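Local structure of tRNA (guanine(26)-N(2))-dimethyltransferase (Pyrococcus horikoshii, 2DUL) at residues R176-L179 with V185-R188; L213-I218 with P275-P280; Y249-D254 with K258-Q263; E340-L345 with Y350-T355. The protein probably dimethylates guanosine 26 of tRNAs at N(2), using S-adenosyl-L-methionine as donor of both methyl groups. All coordinates share one frame; numbering follows the deposited sequence.

Contact 1: residues R176-L179 with V185-R188; sequences RACL and VPLR
With chi1 at -170°, C178 holds SG beside its own carbonyl carbon and lays it against the ring of P186, while L179, at a chi1 of -101° that is far from staggered, brings CD1 over the backbone of V185. The contact closes the turn between helix 175-182 and the loop that leads to helix 192-209 of the class I-like methyltransferase; the chain doubles back beside the helix it has just left. P186 is the inner point of this return. Its CG and CD each come within 3.8 Å of C178 CB, and its CB and CD are both 3.8 Å from C178 SG, so the cysteine rests along the ring rather than touching a single corner. Both residues are buried, and P169 of helix 167-170 also packs on C178. A glycine in place of P186 would probably open a gap beside C178 SG and leave this turn of the loop freer to move. Nearer the surface the contact is thinner. L179 CD1 lies 3.9 Å from V185 CA and reaches on to P186 CD at 4.3 Å. No hydrogen bond joins the two segments; V185 instead makes a backbone hydrogen bond with G274 of strand 273-277. The case illustrates how a short return can meet its own helix by apolar touches alone. The side chains of L179 and V185 run side by side in the same direction, with L179 CD1 and V185 CG2 4.1 Å apart.

Contact 2: residues L213-I218 with P275-P280; sequences LGIDVI and PVWLGP
An edge strand of the large mixed sheet, 213-223, belongs to the Rossmann-like methyltransferase fold, and here its I215 and V217 meet W277, at the end of strand 273-277 in a separate three-stranded antiparallel sheet. The two segments share no hydrogen bond; an indole does the joining. W277 has CG anti to its backbone N (chi1 173°), and the six-membered end of its indole reaches I215, whose side chain comes from the opposite direction. I215 CG1 occupies the crowded position between backbone N and carbonyl carbon, 4.2 Å from W277 CH2, and sends CD1 over one face of the indole, off toward the rim. G279 N lies over the opposite face, likewise near the rim, 3.3 Å above the plane. V217 slides past the tryptophan obliquely, its CG2 3.5 Å from W277 NE1. The same methyl group is 3.4 Å from P280 O, so V217 covers the place where the tryptophan and the proline carbonyl join. From helix 192-209, V201 touches both V217 and W277, and R198 NH2 bonds to the carbonyls of W277 and G279; the contact is thus a buried seam between the two sheets beside this helix. The polar atom in this apolar setting is satisfied locally, since W277 NE1 donates to P280 O at 2.9 Å with an N-H...O angle of 151°. That oxygen lies almost in the indole plane, whereas NE1 stands above the plane of the P280 carbonyl, 38° out of it.

Contact 3: residues Y249-D254 with K258-Q263; sequences YIYFDD and KFELEQ
Y251 crosses to two glutamates of the neighbouring strand and meets them in turn from CB to its hydroxyl. CB lies 3.6 Å from E260 OE1, whose carboxylate is turned steeply against the ring, and CG continues along the same oxygen. With chi1 near -66°, CG stands beside the backbone N and the ring runs diagonally toward E262. CE2 is then 3.7 Å from E262 CB, which sits at the ring edge in its plane. At the tip, OH donates a 2.6 Å hydrogen bond to E262 OE1, meeting that oxygen nearly along its C-O axis. R269 holds the group from outside: its backbone N bonds to the same hydroxyl, its guanidinium makes a cation-pi contact with the ring and a salt bridge to E260 OE1. Two bonds therefore fix the hydroxyl, and the positive charge is likely to offset that of E260. With a phenylalanine in this position, E262 OE1 and R269 N would probably each lose the hydroxyl as a partner, and E262 would be held mainly by T268 OG1, which bonds its OE2. Along the backbone, Y251 and E260 form a hydrogen-bonded pair, with E260 N 2.9 Å from Y251 O, and Y249 and E262 form another; D253 N reaches K258 O at 3.0 Å. On the reverse face I250 CG1 meets L261 CD2 at 4.2 Å. Tyrosines and glutamates thus occupy one face, I250, L261 and the phenylalanines F252 and F259 the other, as side chains alternate in an antiparallel beta hairpin, here extended to three strands by 273-277.

Contact 4: residues E340-L345 with Y350-T355; sequences EIISAL and YEATRT
Y350 begins the return from helix 338-347 by donating its backbone N to L345 O, 3.0 Å away and fairly straight at 159°. The same oxygen lies at the edge of the Y350 ring, in its plane, while P367 and A366 pack on the tyrosine from beyond. E351 ties its backbone to S365, just after strand 361-364. A352 then points its methyl group at the helix, where CB is 3.8 Å from both L345 CB and L345 CD1, and its carbonyl O sits 3.4 Å from I342 CG2. The same oxygen accepts a hydrogen bond from R346 NH2. From here strand 352-355 runs nearly antiparallel to the helix, at 152°, and pairs with strand 361-364. Helices 302-314, 324-331 and 338-347 with strands 322-323, 352-355 and 361-364 follow an order consistent with a winged-helix fold, in which 352-355 and 361-364 would form the wing hairpin. T353 turns away from the helix, but I342 CD1 still comes within 3.9 Å of its C atom. At R354 the chain from CG to NE is extended, and I342 crosses it at about a right angle, CD1 lying 3.5 Å from R354 CG.

How the contacts relate
Contact 2 is the deepest of the four, its centre about 12 Å from the centre of the chain, and is almost wholly apolar apart from an indole that bonds within its own segment. Contacts 3 and 4 lie farther out, their centres about 23 and 26 Å from that of the chain, and both add backbone bonds, contact 3 a full strand pairing, contact 4 a single bond from loop to helix. Contact 1 is half buried and purely apolar. Contacts 2 and 3 share one sheet, V276 CG2 meeting I250 CD1 at 3.9 Å, and a salt bridge from R188 NH1 to D254 OD1 joins contacts 1 and 3. Contact 4 touches none of the others, standing in a separate module near the C terminus.

Contact 1: residues R176-L179 with V185-R188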
loop_
_atom_site.group_PDB
_atom_site.type_symbol
_atom_site.label_atom_id
_atom_site.label_comp_id
_atom_site.label_asym_id
_atom_site.label_seq_id
_atom_site.Cartn_x
_atom_site.Cartn_y
_atom_site.Cartn_z
ATOM N N ARG A 176 -10.263 -19.558 -1.290
ATOM C CA ARG A 176 -9.714 -20.233 -2.460
ATOM C C ARG A 176 -9.086 -19.237 -3.423
ATOM O O ARG A 176 -8.022 -19.493 -3.987
ATOM C CB ARG A 176 -10.798 -21.050 -3.166
ATOM C CG ARG A 176 -11.421 -22.084 -2.253
ATOM C CD ARG A 176 -12.043 -23.229 -3.013
ATOM N NE ARG A 176 -12.631 -24.188 -2.085
ATOM C CZ ARG A 176 -12.930 -25.446 -2.390
ATOM N NH1 ARG A 176 -12.693 -25.915 -3.609
ATOM N NH2 ARG A 176 -13.472 -26.235 -1.471
ATOM N N ALA A 177 -9.742 -18.097 -3.605
ATOM C CA ALA A 177 -9.217 -17.063 -4.487
ATOM C C ALA A 177 -7.916 -16.501 -3.905
ATOM O O ALA A 177 -6.996 -16.156 -4.648
ATOM C CB ALA A 177 -10.241 -15.946 -4.660
ATOM N N CYS A 178 -7.837 -16.415 -2.577
ATOM C CA CYS A 178 -6.633 -15.884 -1.945
ATOM C C CYS A 178 -5.471 -16.834 -2.185
ATOM O O CYS A 178 -4.350 -16.395 -2.427
ATOM C CB CYS A 178 -6.836 -15.673 -0.435
ATOM S SG CYS A 178 -5.479 -14.734 0.354
ATOM N N LEU A 179 -5.736 -18.136 -2.121
ATOM C CA LEU A 179 -4.688 -19.127 -2.365
ATOM C C LEU A 179 -4.182 -19.000 -3.804
ATOM O O LEU A 179 -2.976 -19.044 -4.056
ATOM C CB LEU A 179 -5.220 -20.546 -2.143
ATOM C CG LEU A 179 -4.890 -21.252 -0.825
ATOM C CD1 LEU A 179 -5.366 -20.422 0.352
ATOM C CD2 LEU A 179 -5.544 -22.634 -0.817
ATOM N N VAL A 185 -2.786 -18.417 2.976
ATOM C CA VAL A 185 -4.032 -18.755 3.661
ATOM C C VAL A 185 -4.438 -17.540 4.505
ATOM O O VAL A 185 -3.760 -17.186 5.475
ATOM C CB VAL A 185 -3.838 -19.988 4.588
ATOM C CG1 VAL A 185 -5.150 -20.348 5.269
ATOM C CG2 VAL A 185 -3.314 -21.175 3.776
ATOM N N PRO A 186 -5.557 -16.887 4.149
ATOM C CA PRO A 186 -6.037 -15.708 4.874
ATOM C C PRO A 186 -6.737 -15.997 6.202
ATOM O O PRO A 186 -7.248 -17.096 6.430
ATOM C CB PRO A 186 -6.971 -15.051 3.863
ATOM C CG PRO A 186 -7.636 -16.247 3.248
ATOM C CD PRO A 186 -6.476 -17.232 3.045
ATOM N N LEU A 187 -6.750 -14.991 7.068
ATOM C CA LEU A 187 -7.398 -15.091 8.371
ATOM C C LEU A 187 -8.538 -14.082 8.435
ATOM O O LEU A 187 -8.315 -12.876 8.340
ATOM C CB LEU A 187 -6.401 -14.798 9.495
ATOM C CG LEU A 187 -7.020 -14.668 10.897
ATOM C CD1 LEU A 187 -7.713 -15.963 11.285
ATOM C CD2 LEU A 187 -5.941 -14.315 11.909
ATOM N N ARG A 188 -9.765 -14.564 8.580
ATOM C CA ARG A 188 -10.893 -13.645 8.667
ATOM C C ARG A 188 -11.098 -13.167 10.103
ATOM O O ARG A 188 -10.487 -13.692 11.033
ATOM C CB ARG A 188 -12.165 -14.301 8.113
ATOM C CG ARG A 188 -12.365 -15.767 8.457
ATOM C CD ARG A 188 -12.863 -15.973 9.878
ATOM N NE ARG A 188 -11.782 -16.201 10.834
ATOM C CZ ARG A 188 -11.960 -16.302 12.148
ATOM N NH1 ARG A 188 -10.923 -16.514 12.945
ATOM N NH2 ARG A 188 -13.177 -16.182 12.667
#

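Contact 2: residues L213-I218 with P275-P280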
loop_
_atom_site.group_PDB
_atom_site.type_symbol
_atom_site.label_atom_id
_atom_site.label_comp_id
_atom_site.label_asym_id
_atom_site.label_seq_id
_atom_site.Cartn_x
_atom_site.Cartn_y
_atom_site.Cartn_z
ATOM N N LEU A 213 16.680 -9.906 -5.062
ATOM C CA LEU A 213 16.268 -8.617 -4.525
ATOM C C LEU A 213 15.535 -8.847 -3.217
ATOM O O LEU A 213 14.820 -9.836 -3.065
ATOM C CB LEU A 213 15.306 -7.906 -5.479
ATOM C CG LEU A 213 15.803 -7.466 -6.852
ATOM C CD1 LEU A 213 14.613 -6.952 -7.661
ATOM C CD2 LEU A 213 16.883 -6.382 -6.697
ATOM N N GLY A 214 15.725 -7.936 -2.272
ATOM C CA GLY A 214 15.025 -8.023 -1.006
ATOM C C GLY A 214 14.152 -6.784 -0.956
ATOM O O GLY A 214 14.104 -6.031 -1.929
ATOM N N ILE A 215 13.446 -6.569 0.146
ATOM C CA ILE A 215 12.627 -5.376 0.273
ATOM C C ILE A 215 12.644 -4.823 1.688
ATOM O O ILE A 215 12.904 -5.541 2.657
ATOM C CB ILE A 215 11.123 -5.619 -0.085
ATOM C CG1 ILE A 215 10.500 -6.599 0.914
ATOM C CG2 ILE A 215 10.986 -6.118 -1.520
ATOM C CD1 ILE A 215 8.971 -6.608 0.910
ATOM N N ASP A 216 12.380 -3.524 1.774
ATOM C CA ASP A 216 12.252 -2.816 3.036
ATOM C C ASP A 216 10.900 -2.142 2.866
ATOM O O ASP A 216 10.640 -1.529 1.825
ATOM C CB ASP A 216 13.319 -1.735 3.207
ATOM C CG ASP A 216 14.586 -2.258 3.853
ATOM O OD1 ASP A 216 14.526 -3.302 4.536
ATOM O OD2 ASP A 216 15.640 -1.612 3.690
ATOM N N VAL A 217 10.024 -2.269 3.853
ATOM C CA VAL A 217 8.723 -1.634 3.738
ATOM C C VAL A 217 8.847 -0.156 4.095
ATOM O O VAL A 217 9.381 0.193 5.144
ATOM C CB VAL A 217 7.689 -2.289 4.670
ATOM C CG1 VAL A 217 6.353 -1.564 4.550
ATOM C CG2 VAL A 217 7.523 -3.755 4.315
ATOM N N ILE A 218 8.377 0.708 3.202
ATOM C CA ILE A 218 8.412 2.138 3.449
ATOM C C ILE A 218 7.137 2.487 4.209
ATOM O O ILE A 218 7.170 3.147 5.250
ATOM C CB ILE A 218 8.442 2.928 2.129
ATOM C CG1 ILE A 218 9.745 2.627 1.376
ATOM C CG2 ILE A 218 8.302 4.419 2.410
ATOM C CD1 ILE A 218 9.750 3.117 -0.063
ATOM N N PRO A 275 1.751 -17.647 4.180
ATOM C CA PRO A 275 2.743 -16.772 4.809
ATOM C C PRO A 275 2.416 -15.280 4.781
ATOM O O PRO A 275 1.747 -14.791 3.874
ATOM C CB PRO A 275 4.024 -17.100 4.043
ATOM C CG PRO A 275 3.512 -17.418 2.665
ATOM C CD PRO A 275 2.303 -18.288 2.974
ATOM N N VAL A 276 2.876 -14.575 5.807
ATOM C CA VAL A 276 2.692 -13.138 5.911
ATOM C C VAL A 276 4.032 -12.501 6.247
ATOM O O VAL A 276 4.957 -13.171 6.713
ATOM C CB VAL A 276 1.705 -12.743 7.035
ATOM C CG1 VAL A 276 0.316 -13.303 6.749
ATOM C CG2 VAL A 276 2.230 -13.249 8.383
ATOM N N TRP A 277 4.127 -11.204 5.992
ATOM C CA TRP A 277 5.322 -10.435 6.313
ATOM C C TRP A 277 5.208 -10.167 7.813
ATOM O O TRP A 277 4.167 -9.695 8.274
ATOM C CB TRP A 277 5.296 -9.116 5.533
ATOM C CG TRP A 277 6.378 -8.153 5.880
ATOM C CD1 TRP A 277 6.255 -7.013 6.620
ATOM C CD2 TRP A 277 7.741 -8.202 5.439
ATOM N NE1 TRP A 277 7.455 -6.342 6.658
ATOM C CE2 TRP A 277 8.384 -7.051 5.943
ATOM C CE3 TRP A 277 8.477 -9.107 4.662
ATOM C CZ2 TRP A 277 9.734 -6.776 5.696
ATOM C CZ3 TRP A 277 9.825 -8.832 4.416
ATOM C CH2 TRP A 277 10.435 -7.676 4.933
ATOM N N LEU A 278 6.249 -10.499 8.576
ATOM C CA LEU A 278 6.239 -10.255 10.021
ATOM C C LEU A 278 7.195 -9.118 10.374
ATOM O O LEU A 278 7.464 -8.857 11.548
ATOM C CB LEU A 278 6.642 -11.518 10.798
ATOM C CG LEU A 278 5.670 -12.701 10.771
ATOM C CD1 LEU A 278 6.207 -13.836 11.630
ATOM C CD2 LEU A 278 4.310 -12.246 11.296
ATOM N N GLY A 279 7.706 -8.444 9.349
ATOM C CA GLY A 279 8.607 -7.333 9.586
ATOM C C GLY A 279 7.840 -6.038 9.781
ATOM O O GLY A 279 6.622 -6.062 9.979
ATOM N N PRO A 280 8.524 -4.885 9.737
ATOM C CA PRO A 280 7.900 -3.568 9.910
ATOM C C PRO A 280 6.895 -3.261 8.801
ATOM O O PRO A 280 7.071 -3.695 7.663
ATOM C CB PRO A 280 9.088 -2.605 9.848
ATOM C CG PRO A 280 10.265 -3.458 10.266
ATOM C CD PRO A 280 9.984 -4.760 9.573
#

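Contact 3: residues Y249-D254 with K258-Q263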
loop_
_atom_site.group_PDB
_atom_site.type_symbol
_atom_site.label_atom_id
_atom_site.label_comp_id
_atom_site.label_asym_id
_atom_site.label_seq_id
_atom_site.Cartn_x
_atom_site.Cartn_y
_atom_site.Cartn_z
ATOM N N TYR A 249 4.224 -17.011 9.928
ATOM C CA TYR A 249 2.826 -17.422 9.969
ATOM C C TYR A 249 2.159 -16.993 11.262
ATOM O O TYR A 249 2.829 -16.697 12.250
ATOM C CB TYR A 249 2.733 -18.944 9.809
ATOM C CG TYR A 249 3.288 -19.417 8.485
ATOM C CD1 TYR A 249 4.669 -19.521 8.284
ATOM C CD2 TYR A 249 2.443 -19.658 7.405
ATOM C CE1 TYR A 249 5.191 -19.838 7.034
ATOM C CE2 TYR A 249 2.950 -19.976 6.152
ATOM C CZ TYR A 249 4.327 -20.059 5.973
ATOM O OH TYR A 249 4.829 -20.336 4.728
ATOM N N ILE A 250 0.831 -16.973 11.245
ATOM C CA ILE A 250 0.044 -16.584 12.402
ATOM C C ILE A 250 -0.890 -17.721 12.798
ATOM O O ILE A 250 -1.452 -18.402 11.940
ATOM C CB ILE A 250 -0.838 -15.356 12.088
ATOM C CG1 ILE A 250 0.041 -14.158 11.732
ATOM C CG2 ILE A 250 -1.748 -15.050 13.274
ATOM C CD1 ILE A 250 -0.705 -13.069 10.988
ATOM N N TYR A 251 -1.036 -17.920 14.102
ATOM C CA TYR A 251 -1.929 -18.922 14.649
ATOM C C TYR A 251 -2.933 -18.095 15.440
ATOM O O TYR A 251 -2.558 -17.160 16.150
ATOM C CB TYR A 251 -1.155 -19.878 15.547
ATOM C CG TYR A 251 -0.160 -20.711 14.766
ATOM C CD1 TYR A 251 -0.575 -21.838 14.057
ATOM C CD2 TYR A 251 1.188 -20.355 14.714
ATOM C CE1 TYR A 251 0.324 -22.595 13.315
ATOM C CE2 TYR A 251 2.103 -21.100 13.971
ATOM C CZ TYR A 251 1.661 -22.221 13.273
ATOM O OH TYR A 251 2.544 -22.965 12.531
ATOM N N PHE A 252 -4.207 -18.432 15.308
ATOM C CA PHE A 252 -5.259 -17.666 15.962
ATOM C C PHE A 252 -6.255 -18.575 16.672
ATOM O O PHE A 252 -6.766 -19.524 16.083
ATOM C CB PHE A 252 -5.976 -16.829 14.900
ATOM C CG PHE A 252 -7.005 -15.878 15.448
ATOM C CD1 PHE A 252 -6.622 -14.679 16.044
ATOM C CD2 PHE A 252 -8.362 -16.170 15.336
ATOM C CE1 PHE A 252 -7.579 -13.780 16.518
ATOM C CE2 PHE A 252 -9.327 -15.279 15.807
ATOM C CZ PHE A 252 -8.935 -14.082 16.398
ATOM N N ASP A 253 -6.524 -18.286 17.942
ATOM C CA ASP A 253 -7.474 -19.085 18.716
ATOM C C ASP A 253 -8.842 -18.414 18.627
ATOM O O ASP A 253 -9.043 -17.341 19.187
ATOM C CB ASP A 253 -7.045 -19.157 20.181
ATOM C CG ASP A 253 -7.825 -20.202 20.971
ATOM O OD1 ASP A 253 -9.017 -20.445 20.660
ATOM O OD2 ASP A 253 -7.244 -20.771 21.916
ATOM N N ASP A 254 -9.778 -19.051 17.931
ATOM C CA ASP A 254 -11.116 -18.486 17.757
ATOM C C ASP A 254 -11.912 -18.310 19.047
ATOM O O ASP A 254 -12.846 -17.509 19.101
ATOM C CB ASP A 254 -11.938 -19.348 16.797
ATOM C CG ASP A 254 -11.310 -19.456 15.426
ATOM O OD1 ASP A 254 -10.971 -18.410 14.833
ATOM O OD2 ASP A 254 -11.161 -20.594 14.936
ATOM N N LYS A 258 -6.543 -14.829 21.066
ATOM C CA LYS A 258 -5.098 -14.822 21.255
ATOM C C LYS A 258 -4.410 -15.286 19.977
ATOM O O LYS A 258 -4.867 -16.225 19.326
ATOM C CB LYS A 258 -4.696 -15.745 22.405
ATOM C CG LYS A 258 -3.186 -15.788 22.647
ATOM C CD LYS A 258 -2.833 -16.675 23.829
ATOM C CE LYS A 258 -1.326 -16.713 24.059
ATOM N NZ LYS A 258 -0.613 -17.195 22.842
ATOM N N PHE A 259 -3.315 -14.622 19.618
ATOM C CA PHE A 259 -2.569 -14.991 18.424
ATOM C C PHE A 259 -1.157 -15.414 18.797
ATOM O O PHE A 259 -0.656 -15.066 19.866
ATOM C CB PHE A 259 -2.529 -13.819 17.421
ATOM C CG PHE A 259 -1.790 -12.595 17.915
ATOM C CD1 PHE A 259 -0.396 -12.574 17.978
ATOM C CD2 PHE A 259 -2.489 -11.455 18.301
ATOM C CE1 PHE A 259 0.287 -11.432 18.415
ATOM C CE2 PHE A 259 -1.818 -10.310 18.739
ATOM C CZ PHE A 259 -0.425 -10.298 18.797
ATOM N N GLU A 260 -0.532 -16.185 17.916
ATOM C CA GLU A 260 0.838 -16.651 18.118
ATOM C C GLU A 260 1.560 -16.371 16.810
ATOM O O GLU A 260 0.950 -16.418 15.740
ATOM C CB GLU A 260 0.876 -18.158 18.389
ATOM C CG GLU A 260 -0.122 -18.649 19.423
ATOM C CD GLU A 260 -0.079 -20.158 19.600
ATOM O OE1 GLU A 260 0.332 -20.861 18.649
ATOM O OE2 GLU A 260 -0.466 -20.639 20.686
ATOM N N LEU A 261 2.853 -16.086 16.887
ATOM C CA LEU A 261 3.621 -15.808 15.686
ATOM C C LEU A 261 4.708 -16.856 15.492
ATOM O O LEU A 261 5.306 -17.325 16.456
ATOM C CB LEU A 261 4.287 -14.432 15.783
ATOM C CG LEU A 261 3.407 -13.236 16.155
ATOM C CD1 LEU A 261 4.289 -12.005 16.327
ATOM C CD2 LEU A 261 2.352 -13.009 15.078
ATOM N N GLU A 262 4.950 -17.234 14.243
ATOM C CA GLU A 262 6.009 -18.185 13.959
ATOM C C GLU A 262 6.808 -17.687 12.772
ATOM O O GLU A 262 6.308 -17.627 11.651
ATOM C CB GLU A 262 5.462 -19.583 13.660
ATOM C CG GLU A 262 6.567 -20.547 13.237
ATOM C CD GLU A 262 6.109 -21.985 13.142
ATOM O OE1 GLU A 262 4.989 -22.235 12.647
ATOM O OE2 GLU A 262 6.882 -22.872 13.553
ATOM N N GLN A 263 8.057 -17.317 13.026
ATOM C CA GLN A 263 8.907 -16.822 11.961
ATOM C C GLN A 263 9.547 -18.024 11.285
ATOM O O GLN A 263 10.076 -18.913 11.948
ATOM C CB GLN A 263 9.978 -15.885 12.528
ATOM C CG GLN A 263 10.449 -14.829 11.538
ATOM C CD GLN A 263 11.209 -13.696 12.210
ATOM O OE1 GLN A 263 10.761 -13.145 13.218
ATOM N NE2 GLN A 263 12.358 -13.336 11.645
#

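Contact 4: residues E340-L345 with Y350-T355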
loop_
_atom_site.group_PDB
_atom_site.type_symbol
_atom_site.label_atom_id
_atom_site.label_comp_id
_atom_site.label_asym_id
_atom_site.label_seq_id
_atom_site.Cartn_x
_atom_site.Cartn_y
_atom_site.Cartn_z
ATOM N N GLU A 340 -9.401 4.065 27.956
ATOM C CA GLU A 340 -9.093 3.659 29.326
ATOM C C GLU A 340 -8.062 2.533 29.357
ATOM O O GLU A 340 -7.159 2.517 30.199
ATOM C CB GLU A 340 -10.372 3.197 30.035
ATOM C CG GLU A 340 -11.424 4.287 30.183
ATOM C CD GLU A 340 -12.770 3.760 30.664
ATOM O OE1 GLU A 340 -13.655 4.594 30.955
ATOM O OE2 GLU A 340 -12.953 2.524 30.745
ATOM N N ILE A 341 -8.202 1.591 28.432
ATOM C CA ILE A 341 -7.297 0.455 28.358
ATOM C C ILE A 341 -5.886 0.893 27.985
ATOM O O ILE A 341 -4.909 0.430 28.576
ATOM C CB ILE A 341 -7.807 -0.580 27.335
ATOM C CG1 ILE A 341 -9.181 -1.095 27.774
ATOM C CG2 ILE A 341 -6.826 -1.736 27.224
ATOM C CD1 ILE A 341 -9.907 -1.911 26.721
ATOM N N ILE A 342 -5.779 1.780 27.003
ATOM C CA ILE A 342 -4.472 2.263 26.581
ATOM C C ILE A 342 -3.786 2.965 27.749
ATOM O O ILE A 342 -2.602 2.739 28.012
ATOM C CB ILE A 342 -4.586 3.240 25.384
ATOM C CG1 ILE A 342 -5.062 2.482 24.141
ATOM C CG2 ILE A 342 -3.231 3.902 25.117
ATOM C CD1 ILE A 342 -5.225 3.348 22.908
ATOM N N SER A 343 -4.530 3.815 28.449
ATOM C CA SER A 343 -3.973 4.534 29.594
ATOM C C SER A 343 -3.498 3.553 30.660
ATOM O O SER A 343 -2.405 3.702 31.213
ATOM C CB SER A 343 -5.014 5.484 30.196
ATOM O OG SER A 343 -5.339 6.520 29.286
ATOM N N ALA A 344 -4.319 2.545 30.936
ATOM C CA ALA A 344 -3.979 1.539 31.935
ATOM C C ALA A 344 -2.721 0.758 31.552
ATOM O O ALA A 344 -1.867 0.495 32.397
ATOM C CB ALA A 344 -5.151 0.582 32.127
ATOM N N LEU A 345 -2.608 0.385 30.279
ATOM C CA LEU A 345 -1.444 -0.362 29.811
ATOM C C LEU A 345 -0.163 0.459 29.951
ATOM O O LEU A 345 0.868 -0.047 30.394
ATOM C CB LEU A 345 -1.637 -0.783 28.353
ATOM C CG LEU A 345 -2.636 -1.931 28.142
ATOM C CD1 LEU A 345 -2.925 -2.111 26.656
ATOM C CD2 LEU A 345 -2.065 -3.213 28.742
ATOM N N TYR A 350 3.746 -0.583 29.684
ATOM C CA TYR A 350 3.717 -1.162 28.342
ATOM C C TYR A 350 3.409 -0.127 27.270
ATOM O O TYR A 350 2.749 0.879 27.527
ATOM C CB TYR A 350 2.662 -2.271 28.233
ATOM C CG TYR A 350 2.919 -3.470 29.106
ATOM C CD1 TYR A 350 2.376 -3.554 30.387
ATOM C CD2 TYR A 350 3.743 -4.507 28.666
ATOM C CE1 TYR A 350 2.651 -4.641 31.210
ATOM C CE2 TYR A 350 4.024 -5.595 29.480
ATOM C CZ TYR A 350 3.478 -5.655 30.752
ATOM O OH TYR A 350 3.779 -6.718 31.572
ATOM N N GLU A 351 3.893 -0.384 26.062
ATOM C CA GLU A 351 3.618 0.500 24.941
ATOM C C GLU A 351 2.227 0.103 24.465
ATOM O O GLU A 351 1.907 -1.085 24.404
ATOM C CB GLU A 351 4.628 0.262 23.826
ATOM C CG GLU A 351 6.046 0.677 24.173
ATOM C CD GLU A 351 7.067 -0.013 23.296
ATOM O OE1 GLU A 351 7.294 -1.226 23.498
ATOM O OE2 GLU A 351 7.635 0.649 22.402
ATOM N N ALA A 352 1.398 1.088 24.145
ATOM C CA ALA A 352 0.045 0.815 23.679
ATOM C C ALA A 352 -0.481 2.000 22.891
ATOM O O ALA A 352 -0.393 3.140 23.345
ATOM C CB ALA A 352 -0.865 0.532 24.865
ATOM N N THR A 353 -1.026 1.726 21.710
ATOM C CA THR A 353 -1.575 2.777 20.860
ATOM C C THR A 353 -2.793 2.252 20.118
ATOM O O THR A 353 -3.062 1.049 20.106
ATOM C CB THR A 353 -0.574 3.232 19.771
ATOM O OG1 THR A 353 -0.422 2.181 18.802
ATOM C CG2 THR A 353 0.782 3.559 20.375
ATOM N N ARG A 354 -3.527 3.168 19.501
ATOM C CA ARG A 354 -4.681 2.797 18.700
ATOM C C ARG A 354 -4.062 2.384 17.367
ATOM O O ARG A 354 -2.867 2.588 17.151
ATOM C CB ARG A 354 -5.599 4.006 18.491
ATOM C CG ARG A 354 -6.320 4.486 19.741
ATOM C CD ARG A 354 -6.922 5.870 19.521
ATOM N NE ARG A 354 -7.628 6.366 20.700
ATOM C CZ ARG A 354 -8.857 5.997 21.049
ATOM N NH1 ARG A 354 -9.415 6.499 22.143
ATOM N NH2 ARG A 354 -9.537 5.140 20.296
ATOM N N THR A 355 -4.858 1.803 16.477
ATOM C CA THR A 355 -4.346 1.406 15.166
ATOM C C THR A 355 -5.345 1.737 14.069
ATOM O O THR A 355 -6.554 1.627 14.270
ATOM C CB THR A 355 -4.033 -0.104 15.092
ATOM O OG1 THR A 355 -3.764 -0.462 13.727
ATOM C CG2 THR A 355 -5.210 -0.935 15.616
#